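PDB 7BVT: hypothetical sugar ABC-transporter sugar binding protein from Arthrobacter globiformis, which binds the cyclic tetrasaccharide cyclic alpha-maltosyl-(1→6)-maltose and probably delivers it to an ABC transporter for uptake into the cell. Local coordinates for residues 91-96 against 370-375; 192-198 against 381-385; 219-223 against 405-410; 231-235 against 388-392. All coordinates share one frame; numbering follows the deposited sequence.

Contact 1 of 4, residues 91-96 against 370-375; sequences LVWVPQ and ARPNTA. With GLC (alpha-D-glucopyranose), chain B.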
loop_
_atom_site.group_PDB
_atom_site.type_symbol
_atom_site.label_atom_id
_atom_site.label_comp_id
_atom_site.label_asym_id
_atom_site.label_seq_id
_atom_site.Cartn_x
_atom_site.Cartn_y
_atom_site.Cartn_z
ATOM N N LEU A 91 -3.966 4.972 4.031
ATOM C CA LEU A 91 -4.879 3.820 4.281
ATOM C C LEU A 91 -5.018 3.533 5.770
ATOM O O LEU A 91 -6.155 3.486 6.295
ATOM C CB LEU A 91 -4.358 2.583 3.565
ATOM C CG LEU A 91 -5.252 1.363 3.705
ATOM C CD1 LEU A 91 -6.518 1.537 2.897
ATOM C CD2 LEU A 91 -4.531 0.100 3.263
ATOM N N VAL A 92 -3.914 3.279 6.438
ATOM C CA VAL A 92 -3.973 2.738 7.825
ATOM C C VAL A 92 -4.424 3.845 8.789
ATOM O O VAL A 92 -4.691 3.525 9.948
ATOM C CB VAL A 92 -2.635 2.079 8.222
ATOM C CG1 VAL A 92 -2.231 1.032 7.199
ATOM C CG2 VAL A 92 -1.537 3.084 8.397
ATOM N N TRP A 93 -4.525 5.096 8.341
ATOM C CA TRP A 93 -5.048 6.166 9.230
ATOM C C TRP A 93 -6.562 6.117 9.334
ATOM O O TRP A 93 -7.094 6.665 10.313
ATOM C CB TRP A 93 -4.625 7.556 8.798
ATOM C CG TRP A 93 -3.160 7.804 8.811
ATOM C CD1 TRP A 93 -2.161 6.996 9.285
ATOM C CD2 TRP A 93 -2.547 9.015 8.372
ATOM N NE1 TRP A 93 -0.958 7.627 9.129
ATOM C CE2 TRP A 93 -1.161 8.856 8.565
ATOM C CE3 TRP A 93 -3.029 10.182 7.798
ATOM C CZ2 TRP A 93 -0.267 9.854 8.212
ATOM C CZ3 TRP A 93 -2.137 11.167 7.430
ATOM C CH2 TRP A 93 -0.776 10.996 7.645
ATOM N N VAL A 94 -7.250 5.610 8.330
ATOM C CA VAL A 94 -8.738 5.762 8.274
ATOM C C VAL A 94 -9.367 5.342 9.585
ATOM O O VAL A 94 -10.190 6.066 10.134
ATOM C CB VAL A 94 -9.356 5.026 7.078
ATOM C CG1 VAL A 94 -10.859 5.022 7.161
ATOM C CG2 VAL A 94 -8.896 5.653 5.789
ATOM N N PRO A 95 -9.095 4.153 10.138
ATOM C CA PRO A 95 -9.779 3.735 11.355
ATOM C C PRO A 95 -9.463 4.627 12.546
ATOM O O PRO A 95 -10.339 4.802 13.368
ATOM C CB PRO A 95 -9.263 2.285 11.599
ATOM C CG PRO A 95 -8.682 1.867 10.289
ATOM C CD PRO A 95 -8.187 3.109 9.606
ATOM N N GLN A 96 -8.267 5.212 12.569
ATOM C CA GLN A 96 -7.920 6.156 13.650
ATOM C C GLN A 96 -8.710 7.446 13.473
ATOM O O GLN A 96 -9.220 8.001 14.477
ATOM C CB GLN A 96 -6.420 6.383 13.638
ATOM C CG GLN A 96 -5.661 5.093 13.956
ATOM C CD GLN A 96 -4.197 5.316 13.737
ATOM O OE1 GLN A 96 -3.557 5.968 14.556
ATOM N NE2 GLN A 96 -3.669 4.807 12.625
ATOM N N ALA A 370 -5.922 -5.449 1.241
ATOM C CA ALA A 370 -5.727 -4.356 2.207
ATOM C C ALA A 370 -5.492 -4.926 3.605
ATOM O O ALA A 370 -6.109 -5.935 3.940
ATOM C CB ALA A 370 -6.940 -3.437 2.235
ATOM N N ARG A 371 -4.659 -4.225 4.364
ATOM C CA ARG A 371 -4.432 -4.430 5.811
ATOM C C ARG A 371 -5.760 -4.333 6.537
ATOM O O ARG A 371 -6.764 -3.801 6.038
ATOM C CB ARG A 371 -3.380 -3.447 6.270
ATOM C CG ARG A 371 -1.969 -3.910 5.859
ATOM C CD ARG A 371 -0.916 -2.836 5.930
ATOM N NE ARG A 371 -1.143 -1.868 4.858
ATOM C CZ ARG A 371 -0.501 -0.728 4.730
ATOM N NH1 ARG A 371 -0.789 0.089 3.715
ATOM N NH2 ARG A 371 0.494 -0.453 5.546
ATOM N N PRO A 372 -5.844 -4.927 7.738
ATOM C CA PRO A 372 -7.088 -4.864 8.491
ATOM C C PRO A 372 -7.390 -3.452 8.999
ATOM O O PRO A 372 -6.498 -2.680 9.348
ATOM C CB PRO A 372 -6.857 -5.788 9.665
ATOM C CG PRO A 372 -5.358 -5.730 9.843
ATOM C CD PRO A 372 -4.774 -5.652 8.438
ATOM N N ASN A 373 -8.687 -3.141 9.001
ATOM C CA ASN A 373 -9.197 -1.770 9.253
ATOM C C ASN A 373 -9.458 -1.547 10.752
ATOM O O ASN A 373 -10.383 -0.828 11.103
ATOM C CB ASN A 373 -10.386 -1.428 8.363
ATOM C CG ASN A 373 -11.615 -2.223 8.680
ATOM O OD1 ASN A 373 -11.581 -3.111 9.553
ATOM N ND2 ASN A 373 -12.687 -1.909 7.964
ATOM N N THR A 374 -8.618 -2.101 11.603
ATOM C CA THR A 374 -8.704 -1.851 13.071
ATOM C C THR A 374 -7.919 -0.598 13.406
ATOM O O THR A 374 -6.833 -0.390 12.906
ATOM C CB THR A 374 -8.260 -3.083 13.860
ATOM O OG1 THR A 374 -8.213 -2.683 15.237
ATOM C CG2 THR A 374 -6.935 -3.677 13.428
ATOM N N ALA A 375 -8.458 0.221 14.336
ATOM C CA ALA A 375 -7.781 1.397 14.893
ATOM C C ALA A 375 -6.544 1.036 15.734
ATOM O O ALA A 375 -5.656 1.912 15.865
ATOM C CB ALA A 375 -8.798 2.159 15.705
HETATM C C1 GLC B . 3.423 3.403 1.303
HETATM C C2 GLC B . 1.942 3.183 1.344
HETATM C C3 GLC B . 1.463 3.086 2.771
HETATM C C4 GLC B . 2.282 1.993 3.476
HETATM C C5 GLC B . 3.758 2.369 3.451
HETATM C C6 GLC B . 4.608 1.273 4.119
HETATM O O2 GLC B . 1.335 4.186 0.550
HETATM O O3 GLC B . 0.051 2.817 2.774
HETATM O O4 GLC B . 1.913 1.854 4.834
HETATM O O5 GLC B . 4.164 2.441 2.107
HETATM O O6 GLC B . 5.847 1.860 4.508
HETATM O O HOH W 1 -5.315 1.879 11.859
#

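Contact 2 of 4, residues 192-198 against 381-385; sequences DSGEGLT and SLAFA. With GLC (alpha-D-glucopyranose), chain C.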
loop_
_atom_site.group_PDB
_atom_site.type_symbol
_atom_site.label_atom_id
_atom_site.label_comp_id
_atom_site.label_asym_id
_atom_site.label_seq_id
_atom_site.Cartn_x
_atom_site.Cartn_y
_atom_site.Cartn_z
ATOM N N ASP A 192 10.806 2.123 13.774
ATOM C CA ASP A 192 9.914 2.894 14.674
ATOM C C ASP A 192 8.498 2.314 14.654
ATOM O O ASP A 192 7.936 2.193 15.729
ATOM C CB ASP A 192 9.845 4.369 14.272
ATOM C CG ASP A 192 11.113 5.150 14.581
ATOM O OD1 ASP A 192 11.857 4.732 15.517
ATOM O OD2 ASP A 192 11.357 6.158 13.866
ATOM N N SER A 193 7.975 1.915 13.483
ATOM C CA SER A 193 6.551 1.520 13.312
ATOM C C SER A 193 6.368 0.016 13.080
ATOM O O SER A 193 5.236 -0.446 13.237
ATOM C CB SER A 193 5.921 2.296 12.186
ATOM O OG SER A 193 6.366 1.832 10.904
ATOM N N GLY A 194 7.417 -0.677 12.626
ATOM C CA GLY A 194 7.298 -2.098 12.236
ATOM C C GLY A 194 6.739 -2.264 10.833
ATOM O O GLY A 194 6.689 -3.433 10.367
ATOM N N GLU A 195 6.283 -1.211 10.179
ATOM C CA GLU A 195 5.382 -1.422 8.993
ATOM C C GLU A 195 6.181 -1.922 7.783
ATOM O O GLU A 195 5.605 -2.736 6.981
ATOM C CB GLU A 195 4.595 -0.171 8.621
ATOM C CG GLU A 195 3.424 -0.467 7.708
ATOM C CD GLU A 195 2.383 -1.331 8.375
ATOM O OE1 GLU A 195 2.365 -1.343 9.647
ATOM O OE2 GLU A 195 1.589 -1.985 7.635
ATOM N N GLY A 196 7.440 -1.495 7.600
ATOM C CA GLY A 196 8.271 -2.069 6.527
ATOM C C GLY A 196 8.299 -3.588 6.628
ATOM O O GLY A 196 8.085 -4.265 5.636
ATOM N N LEU A 197 8.594 -4.142 7.784
ATOM C CA LEU A 197 8.647 -5.612 7.945
ATOM C C LEU A 197 7.242 -6.168 7.749
ATOM O O LEU A 197 7.049 -7.051 6.905
ATOM C CB LEU A 197 9.227 -5.954 9.326
ATOM C CG LEU A 197 9.524 -7.417 9.611
ATOM C CD1 LEU A 197 10.443 -7.572 10.837
ATOM C CD2 LEU A 197 8.264 -8.211 9.857
ATOM N N THR A 198 6.268 -5.683 8.518
ATOM C CA THR A 198 4.924 -6.273 8.544
ATOM C C THR A 198 4.320 -6.279 7.144
ATOM O O THR A 198 3.796 -7.309 6.734
ATOM C CB THR A 198 4.022 -5.544 9.537
ATOM O OG1 THR A 198 4.634 -5.696 10.809
ATOM C CG2 THR A 198 2.604 -6.044 9.500
ATOM N N SER A 381 0.907 -3.907 14.402
ATOM C CA SER A 381 1.981 -4.092 13.409
ATOM C C SER A 381 3.353 -4.029 14.082
ATOM O O SER A 381 4.226 -4.879 13.795
ATOM C CB SER A 381 1.873 -3.088 12.306
ATOM O OG SER A 381 2.965 -3.247 11.403
ATOM N N LEU A 382 3.557 -3.099 15.026
ATOM C CA LEU A 382 4.838 -3.046 15.771
ATOM C C LEU A 382 4.994 -4.285 16.646
ATOM O O LEU A 382 6.093 -4.838 16.601
ATOM C CB LEU A 382 4.882 -1.773 16.609
ATOM C CG LEU A 382 6.233 -1.475 17.254
ATOM C CD1 LEU A 382 7.397 -1.475 16.271
ATOM C CD2 LEU A 382 6.127 -0.133 17.983
ATOM N N ALA A 383 3.939 -4.738 17.339
ATOM C CA ALA A 383 4.031 -5.924 18.230
ATOM C C ALA A 383 4.425 -7.131 17.365
ATOM O O ALA A 383 5.328 -7.898 17.734
ATOM C CB ALA A 383 2.782 -6.202 18.987
ATOM N N PHE A 384 3.792 -7.229 16.200
ATOM C CA PHE A 384 4.033 -8.330 15.249
ATOM C C PHE A 384 5.466 -8.266 14.789
ATOM O O PHE A 384 6.146 -9.309 14.869
ATOM C CB PHE A 384 3.089 -8.234 14.048
ATOM C CG PHE A 384 3.265 -9.312 13.021
ATOM C CD1 PHE A 384 2.709 -10.570 13.194
ATOM C CD2 PHE A 384 3.875 -9.008 11.816
ATOM C CE1 PHE A 384 2.847 -11.526 12.198
ATOM C CE2 PHE A 384 4.017 -9.967 10.846
ATOM C CZ PHE A 384 3.553 -11.233 11.050
ATOM N N ALA A 385 5.900 -7.126 14.258
ATOM C CA ALA A 385 7.214 -6.970 13.621
ATOM C C ALA A 385 8.328 -7.282 14.635
ATOM O O ALA A 385 9.297 -7.952 14.284
ATOM C CB ALA A 385 7.355 -5.577 13.040
HETATM C C1 GLC C . 6.818 0.852 4.952
HETATM C C2 GLC C . 7.947 1.503 5.770
HETATM C C3 GLC C . 8.651 2.518 4.870
HETATM C C4 GLC C . 9.204 1.851 3.597
HETATM C C5 GLC C . 8.163 0.923 2.907
HETATM C C6 GLC C . 8.855 -0.139 2.087
HETATM O O2 GLC C . 7.386 2.157 6.925
HETATM O O3 GLC C . 9.717 3.168 5.587
HETATM O O4 GLC C . 9.616 2.899 2.705
HETATM O O5 GLC C . 7.397 0.132 3.868
HETATM O O6 GLC C . 7.873 -0.681 1.205
#

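Contact 3 of 4, residues 219-223 against 405-410; sequences AAAFN and AEQAVN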
loop_
_atom_site.group_PDB
_atom_site.type_symbol
_atom_site.label_atom_id
_atom_site.label_comp_id
_atom_site.label_asym_id
_atom_site.label_seq_id
_atom_site.Cartn_x
_atom_site.Cartn_y
_atom_site.Cartn_z
ATOM N N ALA A 219 -8.584 -11.110 16.604
ATOM C CA ALA A 219 -7.417 -11.918 17.007
ATOM C C ALA A 219 -6.467 -12.071 15.823
ATOM O O ALA A 219 -6.959 -12.023 14.644
ATOM C CB ALA A 219 -7.886 -13.263 17.461
ATOM N N ALA A 220 -5.250 -12.463 16.133
ATOM C CA ALA A 220 -4.338 -13.005 15.107
ATOM C C ALA A 220 -4.907 -14.222 14.374
ATOM O O ALA A 220 -5.600 -15.092 14.945
ATOM C CB ALA A 220 -3.041 -13.343 15.765
ATOM N N ALA A 221 -4.531 -14.374 13.108
ATOM C CA ALA A 221 -4.945 -15.507 12.266
ATOM C C ALA A 221 -3.741 -16.148 11.552
ATOM O O ALA A 221 -3.981 -17.070 10.785
ATOM C CB ALA A 221 -5.986 -15.057 11.293
ATOM N N PHE A 222 -2.526 -15.687 11.809
ATOM C CA PHE A 222 -1.334 -16.050 10.994
ATOM C C PHE A 222 -0.546 -17.229 11.604
ATOM O O PHE A 222 0.468 -17.625 11.027
ATOM C CB PHE A 222 -0.411 -14.840 10.865
ATOM C CG PHE A 222 -0.045 -14.178 12.173
ATOM C CD1 PHE A 222 0.784 -14.821 13.090
ATOM C CD2 PHE A 222 -0.574 -12.941 12.534
ATOM C CE1 PHE A 222 1.089 -14.225 14.306
ATOM C CE2 PHE A 222 -0.266 -12.347 13.750
ATOM C CZ PHE A 222 0.541 -12.997 14.643
ATOM N N ASN A 223 -0.906 -17.751 12.772
ATOM C CA ASN A 223 -0.097 -18.808 13.438
ATOM C C ASN A 223 -0.596 -20.155 12.964
ATOM O O ASN A 223 -1.294 -20.876 13.682
ATOM C CB ASN A 223 -0.067 -18.637 14.957
ATOM C CG ASN A 223 0.938 -19.574 15.594
ATOM O OD1 ASN A 223 1.797 -20.152 14.915
ATOM N ND2 ASN A 223 0.867 -19.700 16.911
ATOM N N ALA A 405 4.532 -13.842 18.282
ATOM C CA ALA A 405 3.836 -12.782 17.537
ATOM C C ALA A 405 2.324 -12.867 17.760
ATOM O O ALA A 405 1.708 -11.821 17.935
ATOM C CB ALA A 405 4.170 -12.864 16.066
ATOM N N GLU A 406 1.740 -14.039 17.780
ATOM C CA GLU A 406 0.291 -14.233 18.039
ATOM C C GLU A 406 -0.087 -13.741 19.456
ATOM O O GLU A 406 -1.136 -13.077 19.633
ATOM C CB GLU A 406 -0.099 -15.702 17.874
ATOM C CG GLU A 406 -1.547 -16.012 18.243
ATOM C CD GLU A 406 -1.943 -17.440 17.946
ATOM O OE1 GLU A 406 -1.170 -18.353 18.340
ATOM O OE2 GLU A 406 -2.989 -17.678 17.249
ATOM N N GLN A 407 0.715 -14.120 20.449
ATOM C CA GLN A 407 0.556 -13.619 21.836
ATOM C C GLN A 407 0.575 -12.112 21.912
ATOM O O GLN A 407 -0.267 -11.571 22.670
ATOM C CB GLN A 407 1.822 -13.859 22.652
ATOM C CG GLN A 407 1.653 -14.784 23.773
ATOM C CD GLN A 407 1.777 -16.118 23.126
ATOM O OE1 GLN A 407 0.759 -16.629 22.645
ATOM N NE2 GLN A 407 3.014 -16.653 23.169
ATOM N N ALA A 408 1.579 -11.465 21.306
ATOM C CA ALA A 408 1.786 -10.012 21.394
ATOM C C ALA A 408 0.570 -9.367 20.726
ATOM O O ALA A 408 -0.012 -8.426 21.304
ATOM C CB ALA A 408 3.088 -9.635 20.769
ATOM N N VAL A 409 0.235 -9.814 19.520
ATOM C CA VAL A 409 -0.872 -9.200 18.728
ATOM C C VAL A 409 -2.197 -9.368 19.479
ATOM O O VAL A 409 -2.972 -8.406 19.635
ATOM C CB VAL A 409 -0.933 -9.801 17.315
ATOM C CG1 VAL A 409 -2.252 -9.433 16.643
ATOM C CG2 VAL A 409 0.258 -9.355 16.514
ATOM N N ASN A 410 -2.465 -10.557 20.003
ATOM C CA ASN A 410 -3.758 -10.832 20.687
ATOM C C ASN A 410 -3.831 -9.966 21.941
ATOM O O ASN A 410 -4.963 -9.504 22.236
ATOM C CB ASN A 410 -3.918 -12.309 21.028
ATOM C CG ASN A 410 -4.321 -13.136 19.838
ATOM O OD1 ASN A 410 -4.628 -12.582 18.798
ATOM N ND2 ASN A 410 -4.304 -14.452 19.990
HETATM O O HOH W 2 -3.285 -17.400 14.475
HETATM O O HOH W 3 -5.216 -15.979 17.564
HETATM O O HOH W 4 -3.469 -20.630 16.368
#

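Contact 4 of 4, residues 231-235 against 388-392; sequences LQYWV and IEKAL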
loop_
_atom_site.group_PDB
_atom_site.type_symbol
_atom_site.label_atom_id
_atom_site.label_comp_id
_atom_site.label_asym_id
_atom_site.label_seq_id
_atom_site.Cartn_x
_atom_site.Cartn_y
_atom_site.Cartn_z
ATOM N N LEU A 231 7.003 -17.438 6.856
ATOM C CA LEU A 231 8.177 -17.077 7.705
ATOM C C LEU A 231 9.378 -18.002 7.413
ATOM O O LEU A 231 10.528 -17.523 7.451
ATOM C CB LEU A 231 7.774 -17.091 9.190
ATOM C CG LEU A 231 8.894 -16.618 10.133
ATOM C CD1 LEU A 231 9.435 -15.258 9.763
ATOM C CD2 LEU A 231 8.430 -16.641 11.597
ATOM N N GLN A 232 9.151 -19.269 7.101
ATOM C CA GLN A 232 10.258 -20.210 6.764
ATOM C C GLN A 232 10.925 -19.743 5.475
ATOM O O GLN A 232 12.162 -19.862 5.348
ATOM C CB GLN A 232 9.718 -21.620 6.589
ATOM C CG GLN A 232 10.837 -22.660 6.500
ATOM C CD GLN A 232 11.588 -22.750 7.811
ATOM O OE1 GLN A 232 10.994 -23.085 8.866
ATOM N NE2 GLN A 232 12.881 -22.449 7.783
ATOM N N TYR A 233 10.151 -19.141 4.577
ATOM C CA TYR A 233 10.718 -18.567 3.324
ATOM C C TYR A 233 11.720 -17.461 3.661
ATOM O O TYR A 233 12.849 -17.451 3.123
ATOM C CB TYR A 233 9.591 -18.068 2.429
ATOM C CG TYR A 233 9.878 -17.319 1.154
ATOM C CD1 TYR A 233 10.745 -17.787 0.192
ATOM C CD2 TYR A 233 9.086 -16.236 0.834
ATOM C CE1 TYR A 233 10.895 -17.144 -1.021
ATOM C CE2 TYR A 233 9.198 -15.582 -0.385
ATOM C CZ TYR A 233 10.095 -16.060 -1.322
ATOM O OH TYR A 233 10.172 -15.456 -2.542
ATOM N N TRP A 234 11.282 -16.482 4.456
ATOM C CA TRP A 234 12.184 -15.422 4.931
ATOM C C TRP A 234 13.408 -16.059 5.603
ATOM O O TRP A 234 14.523 -15.637 5.317
ATOM C CB TRP A 234 11.489 -14.416 5.867
ATOM C CG TRP A 234 10.564 -13.474 5.143
ATOM C CD1 TRP A 234 9.608 -13.787 4.199
ATOM C CD2 TRP A 234 10.434 -12.076 5.366
ATOM N NE1 TRP A 234 8.957 -12.657 3.783
ATOM C CE2 TRP A 234 9.466 -11.590 4.458
ATOM C CE3 TRP A 234 11.102 -11.166 6.175
ATOM C CZ2 TRP A 234 9.097 -10.255 4.427
ATOM C CZ3 TRP A 234 10.753 -9.837 6.137
ATOM C CH2 TRP A 234 9.782 -9.375 5.239
ATOM N N VAL A 235 13.194 -16.986 6.523
ATOM C CA VAL A 235 14.341 -17.486 7.340
ATOM C C VAL A 235 15.296 -18.277 6.436
ATOM O O VAL A 235 16.534 -18.143 6.587
ATOM C CB VAL A 235 13.850 -18.306 8.537
ATOM C CG1 VAL A 235 14.989 -19.049 9.215
ATOM C CG2 VAL A 235 13.125 -17.405 9.518
ATOM N N ILE A 388 8.521 -11.081 15.089
ATOM C CA ILE A 388 8.957 -11.829 13.881
ATOM C C ILE A 388 10.448 -11.563 13.689
ATOM O O ILE A 388 11.126 -12.460 13.227
ATOM C CB ILE A 388 8.123 -11.403 12.655
ATOM C CG1 ILE A 388 6.651 -11.812 12.808
ATOM C CG2 ILE A 388 8.715 -11.941 11.363
ATOM C CD1 ILE A 388 6.364 -13.282 12.811
ATOM N N GLU A 389 10.915 -10.358 13.956
ATOM C CA GLU A 389 12.320 -9.978 13.716
ATOM C C GLU A 389 13.262 -10.900 14.512
ATOM O O GLU A 389 14.376 -11.150 14.070
ATOM C CB GLU A 389 12.530 -8.520 14.097
ATOM C CG GLU A 389 13.966 -8.111 13.901
ATOM C CD GLU A 389 14.247 -6.636 13.982
ATOM O OE1 GLU A 389 13.304 -5.889 14.282
ATOM O OE2 GLU A 389 15.395 -6.219 13.657
ATOM N N LYS A 390 12.799 -11.424 15.640
ATOM C CA LYS A 390 13.655 -12.319 16.457
ATOM C C LYS A 390 13.999 -13.562 15.628
ATOM O O LYS A 390 15.129 -14.036 15.726
ATOM C CB LYS A 390 12.944 -12.632 17.773
ATOM C CG LYS A 390 12.709 -11.386 18.614
ATOM C CD LYS A 390 12.246 -11.729 20.004
ATOM C CE LYS A 390 11.699 -10.499 20.702
ATOM N NZ LYS A 390 10.856 -10.866 21.860
ATOM N N ALA A 391 13.069 -14.095 14.835
ATOM C CA ALA A 391 13.371 -15.245 13.944
ATOM C C ALA A 391 14.305 -14.784 12.830
ATOM O O ALA A 391 15.250 -15.518 12.520
ATOM C CB ALA A 391 12.130 -15.837 13.384
ATOM N N LEU A 392 14.094 -13.622 12.253
ATOM C CA LEU A 392 14.952 -13.123 11.134
ATOM C C LEU A 392 16.385 -12.935 11.659
ATOM O O LEU A 392 17.392 -13.177 10.910
ATOM C CB LEU A 392 14.347 -11.824 10.578
ATOM C CG LEU A 392 12.859 -11.875 10.229
ATOM C CD1 LEU A 392 12.427 -10.570 9.604
ATOM C CD2 LEU A 392 12.532 -13.067 9.344
#

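Contact 1 of 4, residues 91-96 against 370-375
Val92 lays its CG1 methyl over the centre of one face of the Arg371 guanidinium, 3.5 Å from CZ, while the edge of the same group is turned to the sugar. From that edge Arg371 NH1 donates to O3 of the chain B glucose at 3.0 Å and NH2 to its O4 at 2.8 Å, the second bond being fairly straight (165°), so two adjacent hydroxyl oxygens are held by one flat group. A bend at chi3 (-71°) in an otherwise extended arginine chain swings the guanidinium toward the glucose. Leu91 CD2 comes obliquely to NH1 at 3.8 Å. Arg371 belongs to the glycan pocket of this solute-binding protein, and beyond the sugar its NH1 also reaches Leu294 O and its NH2 forms a salt bridge with Glu195. Further along, helix 94-100 rests on the loop between strand 368-369 and helix 377-392. There the ring of Pro95 presses CG against Asn373 O (3.3 Å) and its CB lies 4.1 Å from the Ala375 CB methyl. Water 1 joins the two backbones by donating to both Val92 O and Thr374 O. Val92 O accepts a further bond from Gln96 NE2 at 3.1 Å, the donor standing above the carbonyl plane. Asn373 ND2 is tied to Phe125 O, and Thr374 OG1 caps the backbone N of Leu376 at the approach to helix 377-392.

Contact 2 of 4, residues 192-198 against 381-385
Ser381 OG donates a hydrogen bond to Glu195 OE1 at 2.7 Å, meeting it from above the carboxylate plane, 44° out of it. Glu195 leaves its helix pointing away from 381-385, but a bend at chi2 (64°) brings the carboxylate back to the serine. Its other oxygen, OE2, is engaged by Tyr377 OH and by a salt bridge to Arg371, so both oxygens of this glycan-pocket residue are held. Thr198 OG1 stands 3.0 Å from Ser381 OG and also lies near Gly194 O. Within 192-198, Ser193 OG accepts from Glu195 N at 3.1 Å, an ST turn leading into helix 195-207, whose N-cap is Gly194.

Van der Waals packing fills the rest. The bare Gly194 backbone lets the two segments come close, its CA 4.4 Å from Leu382 CA, and Gly194 O meets the Ala385 methyl CB at 3.5 Å. Leu382 folds its CD1 against Gly194 N, while Leu197 sets CB against Ala385 CB at 4.2 Å. Thr198 OG1 sits at the edge of the Phe384 ring, 3.5 Å from CD2. Helix 377-392 thus backs the start of helix 195-207, where Gly196 N faces the chain C glucose. Held at OE1 by Ser381 and at OE2 by Tyr377 and Arg371, the Glu195 carboxylate has little freedom to rotate, and its negative charge is probably stabilised.

Contact 3 of 4, residues 219-223 against 405-410
The last part of the loop between helices 195-207 and 225-239 packs on the C-terminal helix 398-415, and Asn410 holds it at Ala220: OD1 accepts from Ala220 N at 2.7 Å in the plane of the amide carbonyl, with a nearly straight N-H. The same oxygen touches the Ala219 backbone at CA. At the far end Asn223 ND2 gives a practically linear bond (179°) to Glu406 OE1, 2.8 Å away. Glu406 OE1 lies in the amide plane of Asn223, whereas ND2 meets the carboxylate from above its plane, the two planes being 74° apart. Asp403 OD1 takes a second bond from this ND2, so the amide is shared by two acids one turn apart on the helix.

Between these polar ends, a hydrophobic strip joins loop to helix. Ala220 CB lies against Glu406 CG and 4.1 Å from Val409 CG1. A chi1 of 52° turns the Phe222 ring back toward the helix, where its edge meets the backbone, CZ being 3.5 Å from Glu406 N and CE1 3.8 Å from the Ala405 CB methyl. Phe384 of helix 377-392 meets this ring edge-to-face. Glu406 is fully extended, which carries its carboxylate out beside the loop, where OE2 accepts from three waters. Water 3 links OE2 to Ala220 O and accepts a hydrogen bond from Asn410 ND2 at 3.0 Å, and water 2 accepts from Asn223 N.

Contact 4 of 4, residues 231-235 against 388-392
Helices 231-235 and 388-392 run in broadly the same direction, their axes inclined by 38° and 10.1 Å apart at closest approach, and the backbones draw nearer toward the C-terminal ends, where Val235 CA and Leu392 CA are 5.8 Å apart. Leu231 points across the interface and divides its methyls. CD1 touches Ile388 CG2 at 3.8 Å and also Leu392 CD2, while CD2 reaches Ile388 CD1 at 4.1 Å and the Ala391 methyl CB at 4.2 Å. CD1 of Leu392 is anti to CA (chi2 -176°), which carries it out to the edge of the Trp234 indole, 3.7 Å from CE3; the other methyl, CD2, packs on Trp234 CB, so both lie against this one residue. Val235 closes this end with CG2 4.3 Å from Ala391 CB. The indole nitrogen of Trp234 turns elsewhere, bonding to Asn204 OD1 on helix 195-207, and Phe201 of that helix meets the ring edge-to-face. Leu402 and Ala401 of helix 398-415 touch Leu231 and Ala391 respectively, so four helices meet here. Since the side chains facing each other are aliphatic or aromatic carbon, the two helices are joined by buried apolar packing, with polar anchoring left to partners outside the pair.

The four contacts alternate along the chain, except that contact 4 falls between the two segments of contact 3. Contacts 1 and 2 border the glycan pocket from two sides of one salt bridge, Arg371 NH2 to Glu195 OE2 at 2.8 Å, with their centres about 14 Å apart. Helix 377-392 continues from contact 2 into contact 4, where Leu197 CD1 meets Leu392 CD1 at 3.8 Å. Contact 3 lies behind contact 2, joined by Phe384 CD1 on Phe222 CE2 at 3.5 Å, and touches contact 4 through Ala405 CB and Ile388 CD1. Contacts 3 and 4 hold none of the pocket residues; their centres each lie about 13 Å from that of contact 2.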